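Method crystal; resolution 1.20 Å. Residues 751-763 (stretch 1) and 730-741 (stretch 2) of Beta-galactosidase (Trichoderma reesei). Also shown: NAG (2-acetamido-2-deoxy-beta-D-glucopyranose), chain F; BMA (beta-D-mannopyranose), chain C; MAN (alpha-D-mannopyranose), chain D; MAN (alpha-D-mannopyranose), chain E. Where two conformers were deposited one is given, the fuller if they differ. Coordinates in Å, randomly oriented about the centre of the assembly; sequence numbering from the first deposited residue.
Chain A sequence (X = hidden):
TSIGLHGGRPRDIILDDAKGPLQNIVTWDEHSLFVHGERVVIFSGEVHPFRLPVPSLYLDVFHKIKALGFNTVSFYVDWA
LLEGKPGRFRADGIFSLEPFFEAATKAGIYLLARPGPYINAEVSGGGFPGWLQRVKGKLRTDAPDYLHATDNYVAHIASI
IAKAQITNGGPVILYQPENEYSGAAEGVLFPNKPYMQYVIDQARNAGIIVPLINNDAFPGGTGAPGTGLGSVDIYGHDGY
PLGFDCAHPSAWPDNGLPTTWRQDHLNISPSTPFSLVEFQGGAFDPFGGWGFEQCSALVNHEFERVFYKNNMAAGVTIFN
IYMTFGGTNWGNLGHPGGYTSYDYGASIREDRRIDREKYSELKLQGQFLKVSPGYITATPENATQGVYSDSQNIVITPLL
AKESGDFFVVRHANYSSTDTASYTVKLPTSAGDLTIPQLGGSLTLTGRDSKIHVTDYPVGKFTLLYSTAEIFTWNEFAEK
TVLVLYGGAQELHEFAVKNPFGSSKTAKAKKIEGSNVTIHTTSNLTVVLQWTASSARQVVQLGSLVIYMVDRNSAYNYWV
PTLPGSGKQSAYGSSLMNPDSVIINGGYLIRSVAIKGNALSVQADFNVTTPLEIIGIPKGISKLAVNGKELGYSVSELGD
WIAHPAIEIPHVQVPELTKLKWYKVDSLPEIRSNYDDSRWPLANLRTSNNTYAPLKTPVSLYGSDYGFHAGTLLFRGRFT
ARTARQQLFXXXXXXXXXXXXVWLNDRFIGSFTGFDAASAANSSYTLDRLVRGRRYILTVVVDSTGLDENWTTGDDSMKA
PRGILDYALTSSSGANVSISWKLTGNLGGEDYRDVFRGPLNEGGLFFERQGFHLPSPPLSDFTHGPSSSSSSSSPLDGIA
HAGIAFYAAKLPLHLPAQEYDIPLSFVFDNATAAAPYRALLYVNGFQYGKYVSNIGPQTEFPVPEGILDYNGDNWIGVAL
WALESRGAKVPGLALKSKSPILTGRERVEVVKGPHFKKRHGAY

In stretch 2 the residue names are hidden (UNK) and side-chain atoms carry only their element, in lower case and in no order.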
# COMPACT_ATOMS: atom_id res chain seq x y z
N SER A 751 -6.13 2.02 35.68
CA SER A 751 -5.63 1.92 34.33
C SER A 751 -5.11 3.28 33.84
O SER A 751 -5.69 4.34 34.19
CB SER A 751 -6.76 1.54 33.34
OG SER A 751 -7.13 0.19 33.56
N PHE A 752 -4.07 3.21 33.03
CA PHE A 752 -3.77 4.32 32.13
C PHE A 752 -4.56 4.06 30.85
O PHE A 752 -4.26 3.06 30.16
CB PHE A 752 -2.27 4.38 31.85
CG PHE A 752 -2.00 5.44 30.79
CD1 PHE A 752 -2.20 6.78 31.06
CD2 PHE A 752 -1.56 5.06 29.55
CE1 PHE A 752 -1.96 7.74 30.09
CE2 PHE A 752 -1.29 6.01 28.56
CZ PHE A 752 -1.49 7.36 28.85
N THR A 753 -5.57 4.89 30.58
CA THR A 753 -6.46 4.50 29.49
C THR A 753 -5.99 4.91 28.09
O THR A 753 -6.56 4.46 27.09
CB THR A 753 -7.88 5.04 29.75
OG1 THR A 753 -7.79 6.45 29.97
CG2 THR A 753 -8.42 4.40 31.01
N GLY A 754 -4.95 5.72 28.01
CA GLY A 754 -4.25 5.95 26.75
C GLY A 754 -4.82 7.11 25.96
O GLY A 754 -5.97 7.56 26.10
N PHE A 755 -4.00 7.65 25.08
CA PHE A 755 -4.44 8.64 24.09
C PHE A 755 -3.43 8.67 22.95
O PHE A 755 -2.33 8.14 23.06
CB PHE A 755 -4.69 10.00 24.71
CG PHE A 755 -3.61 10.64 25.55
CD1 PHE A 755 -3.50 10.35 26.90
CD2 PHE A 755 -2.72 11.56 24.96
CE1 PHE A 755 -2.51 10.98 27.65
CE2 PHE A 755 -1.74 12.21 25.71
CZ PHE A 755 -1.65 11.93 27.07
N ASP A 756 -3.84 9.30 21.86
CA ASP A 756 -3.02 9.23 20.63
C ASP A 756 -1.60 9.69 20.86
O ASP A 756 -0.65 9.10 20.29
CB ASP A 756 -3.72 10.01 19.50
CG ASP A 756 -3.81 11.49 19.72
OD1 ASP A 756 -3.69 11.98 20.89
OD2 ASP A 756 -3.97 12.23 18.70
N ALA A 757 -1.39 10.72 21.65
CA ALA A 757 -0.08 11.34 21.82
C ALA A 757 0.74 10.71 22.92
O ALA A 757 1.86 11.17 23.20
CB ALA A 757 -0.26 12.82 22.16
N ALA A 758 0.25 9.67 23.61
CA ALA A 758 1.06 9.10 24.69
C ALA A 758 1.62 7.75 24.30
O ALA A 758 0.85 6.85 23.95
CB ALA A 758 0.22 8.91 25.96
N SER A 759 2.93 7.63 24.38
CA SER A 759 3.58 6.33 24.14
C SER A 759 4.06 5.77 25.46
O SER A 759 4.50 4.60 25.52
CB SER A 759 4.74 6.48 23.16
OG SER A 759 5.62 7.50 23.63
N ALA A 760 4.03 6.58 26.53
CA ALA A 760 4.47 6.08 27.86
C ALA A 760 3.59 6.80 28.86
O ALA A 760 2.93 7.81 28.51
CB ALA A 760 5.92 6.38 28.13
N ALA A 761 3.57 6.36 30.09
CA ALA A 761 2.77 6.96 31.13
C ALA A 761 3.44 6.77 32.50
O ALA A 761 3.99 5.72 32.79
CB ALA A 761 1.36 6.37 31.10
N ASN A 762 3.34 7.80 33.31
CA ASN A 762 3.73 7.77 34.71
C ASN A 762 2.43 7.67 35.49
O ASN A 762 1.55 8.53 35.42
CB ASN A 762 4.54 9.00 35.11
CG ASN A 762 5.94 8.91 34.50
OD1 ASN A 762 6.49 7.83 34.32
ND2 ASN A 762 6.45 10.07 34.20
N SER A 763 2.25 6.60 36.24
CA SER A 763 1.08 6.46 37.07
C SER A 763 1.46 6.31 38.52
O SER A 763 2.44 5.66 38.89
CB SER A 763 0.31 5.23 36.59
OG SER A 763 0.02 5.30 35.19
N UNK A 730 4.50 3.77 38.92
CA UNK A 730 4.75 2.86 37.82
C UNK A 730 4.82 3.58 36.49
O UNK A 730 3.90 4.27 36.08
c UNK A 730 2.33 -0.09 37.28
c UNK A 730 3.59 1.89 37.83
c UNK A 730 3.68 0.61 37.10
c UNK A 730 4.82 -0.32 37.55
N UNK A 731 5.96 3.48 35.82
CA UNK A 731 6.18 4.10 34.52
C UNK A 731 6.13 3.02 33.46
O UNK A 731 6.98 2.10 33.48
c UNK A 731 7.51 4.86 34.56
o UNK A 731 7.76 5.49 33.31
N UNK A 732 5.10 3.07 32.63
CA UNK A 732 4.93 2.06 31.57
C UNK A 732 5.11 2.64 30.20
O UNK A 732 4.96 3.84 29.96
c UNK A 732 3.55 1.35 31.69
o UNK A 732 2.50 2.36 31.63
c UNK A 732 3.41 0.56 32.99
N UNK A 733 5.45 1.79 29.22
CA UNK A 733 5.66 2.28 27.87
C UNK A 733 5.18 1.20 26.92
O UNK A 733 5.68 0.05 26.95
c UNK A 733 7.36 3.07 26.19
o UNK A 733 8.68 5.05 26.29
n UNK A 733 9.75 3.14 25.69
c UNK A 733 8.65 3.83 26.05
c UNK A 733 7.13 2.63 27.64
N UNK A 734 4.26 1.55 26.04
CA UNK A 734 3.74 0.59 25.06
C UNK A 734 3.74 1.09 23.63
O UNK A 734 3.27 0.40 22.75
N UNK A 735 4.25 2.30 23.37
CA UNK A 735 4.09 2.86 22.02
C UNK A 735 2.83 3.74 21.98
O UNK A 735 1.94 3.60 22.84
N UNK A 736 2.75 4.63 21.00
CA UNK A 736 1.60 5.54 20.91
C UNK A 736 0.27 4.76 21.02
O UNK A 736 0.09 3.69 20.42
c UNK A 736 1.59 6.20 19.53
o UNK A 736 2.81 6.90 19.34
N UNK A 737 -0.65 5.35 21.79
CA UNK A 737 -2.01 4.80 21.92
C UNK A 737 -2.04 3.49 22.69
O UNK A 737 -3.06 2.79 22.63
c UNK A 737 -2.73 4.66 20.56
N UNK A 738 -0.99 3.16 23.45
CA UNK A 738 -1.04 1.97 24.31
C UNK A 738 -1.93 2.27 25.51
O UNK A 738 -2.39 3.40 25.74
c UNK A 738 1.05 1.51 27.22
c UNK A 738 1.49 2.13 28.38
c UNK A 738 1.72 3.48 28.39
c UNK A 738 0.36 1.54 24.78
c UNK A 738 1.11 3.64 26.06
c UNK A 738 0.86 2.25 26.03
c UNK A 738 1.54 4.24 27.23
N UNK A 739 -2.15 1.22 26.31
CA UNK A 739 -2.80 1.38 27.62
C UNK A 739 -2.16 0.38 28.58
O UNK A 739 -1.50 -0.58 28.16
c UNK A 739 -4.29 1.05 27.57
N UNK A 740 -2.41 0.57 29.85
CA UNK A 740 -1.94 -0.39 30.84
C UNK A 740 -2.95 -0.47 31.99
O UNK A 740 -3.63 0.54 32.27
c UNK A 740 -0.54 -0.05 31.33
o UNK A 740 -0.38 1.24 31.87
N UNK A 741 -3.06 -1.60 32.62
CA UNK A 741 -3.99 -1.80 33.73
C UNK A 741 -3.27 -2.54 34.85
O UNK A 741 -2.39 -3.38 34.57
o UNK A 741 -5.93 -1.96 32.29
c UNK A 741 -5.18 -2.65 33.27
C1 NAG F . 7.77 10.11 33.93
C2 NAG F . 7.92 10.89 32.63
C3 NAG F . 9.40 11.06 32.29
C4 NAG F . 10.22 11.56 33.48
C5 NAG F . 9.89 10.77 34.77
C6 NAG F . 10.59 11.35 35.99
C7 NAG F . 6.12 10.73 30.99
C8 NAG F . 5.39 9.97 29.94
N2 NAG F . 7.27 10.26 31.50
O3 NAG F . 9.41 11.99 31.21
O4 NAG F . 11.61 11.48 33.29
O5 NAG F . 8.49 10.84 34.94
O6 NAG F . 10.89 10.32 36.92
O7 NAG F . 5.52 11.66 31.49
C1 BMA C . -7.84 13.45 21.08
C2 BMA C . -7.36 14.72 20.37
C3 BMA C . -5.85 14.76 20.56
C4 BMA C . -5.45 14.61 22.03
C5 BMA C . -6.14 13.38 22.69
C6 BMA C . -5.95 13.42 24.21
O2 BMA C . -7.99 15.85 21.03
O3 BMA C . -5.21 15.95 20.10
O4 BMA C . -4.02 14.34 22.09
O5 BMA C . -7.56 13.54 22.48
O6 BMA C . -6.42 14.71 24.67
C1 MAN D . 0.34 15.40 16.00
C2 MAN D . 1.33 14.62 15.13
C3 MAN D . 0.76 13.20 14.84
C4 MAN D . 0.31 12.52 16.13
C5 MAN D . -0.54 13.43 17.01
C6 MAN D . -0.72 12.84 18.43
O2 MAN D . 2.60 14.54 15.78
O3 MAN D . 1.87 12.54 14.26
O4 MAN D . -0.39 11.31 16.03
O5 MAN D . 0.11 14.68 17.21
O6 MAN D . -1.61 13.78 19.04
C1 MAN E . 1.09 14.13 29.75
C2 MAN E . 2.53 14.14 30.31
C3 MAN E . 3.37 14.94 29.27
C4 MAN E . 3.45 14.05 28.01
C5 MAN E . 2.05 13.74 27.52
C6 MAN E . 2.08 12.59 26.51
O2 MAN E . 3.03 12.81 30.25
O3 MAN E . 4.69 15.02 29.77
O4 MAN E . 4.21 14.71 27.02
O5 MAN E . 1.09 13.45 28.51
O6 MAN E . 2.72 11.46 27.12
O HOH W 1 1.87 3.52 34.18
O HOH W 2 8.06 6.41 24.13
O HOH W 3 2.70 9.07 20.72
O HOH W 4 -1.60 5.97 25.10

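Position 730 carries four side-chain carbons forked at the second, a leucine; its N and O pair with S763, N to S763 O at 2.8 Å and O from S763 N at 2.9 Å, and L730 lies on the same sheet face as S763. Position 731 has one carbon and then one oxygen, and that oxygen lies 2.8 Å from N762 OD1. It is a serine, and S731 OG donates this hydrogen bond, leaving N762 ND2 to its covalent bond with NAG C1. At position 732 the first carbon carries one oxygen and one carbon, which marks threonine. Its backbone forms a two-way pair with A761, both N–O distances, T732 N to A761 O and A761 N to T732 O, being 2.9 Å.

Position 733 extends through three carbons, the third bearing an oxygen and a nitrogen: glutamine. Q733 OE1 approaches A760 CB at 3.6 Å and accepts a hydrogen bond from a water that also binds S759 OG. Positions 734 and 735 have no side-chain atoms, so both are glycines. S759 O accepts from G734 N at 3.1 Å and from G735 N at 3.2 Å; a CB on G734 would clash with CB of position 738, and the backbone angles of G735 by themselves call for glycine.

Position 736 again shows one carbon and one oxygen, a serine; S736 CB lies 3.7 Å from D756 O. Position 737 has a single carbon, an alanine, and A737 N donates to A758 O at 3.0 Å and weakly to F755 O at 3.5 Å. Position 738 bears one carbon and a ring of six, without oxygen: phenylalanine. F738 CE1 reaches F752 CE2 at 3.6 Å and F738 CZ reaches A761 CB at 4.0 Å, the two aromatic rings meeting obliquely.

Position 739 has one carbon, 3.3 Å from F752 O, and is alanine. Position 740 has a carbon and an oxygen, a serine whose N donates to F752 O (S740 N to F752 O, 3.1 Å) and whose O accepts from F752 N (S740 O to F752 N, 2.8 Å). Position 741 has the same composition; its oxygen lies 2.8 Å from S751 OG, and this serine, S741, donates through OG.

The contact thus consists of two antiparallel ladders, offset by one residue, joined through loops. Backbone pairing fixes the strands, while between the ladders S759 O and A758 O gather amides from the turn region. F738 fills the space between these loops, packing against F752 and A761.

Stretch 2, residues 730-741: LSTQGGSAFASS
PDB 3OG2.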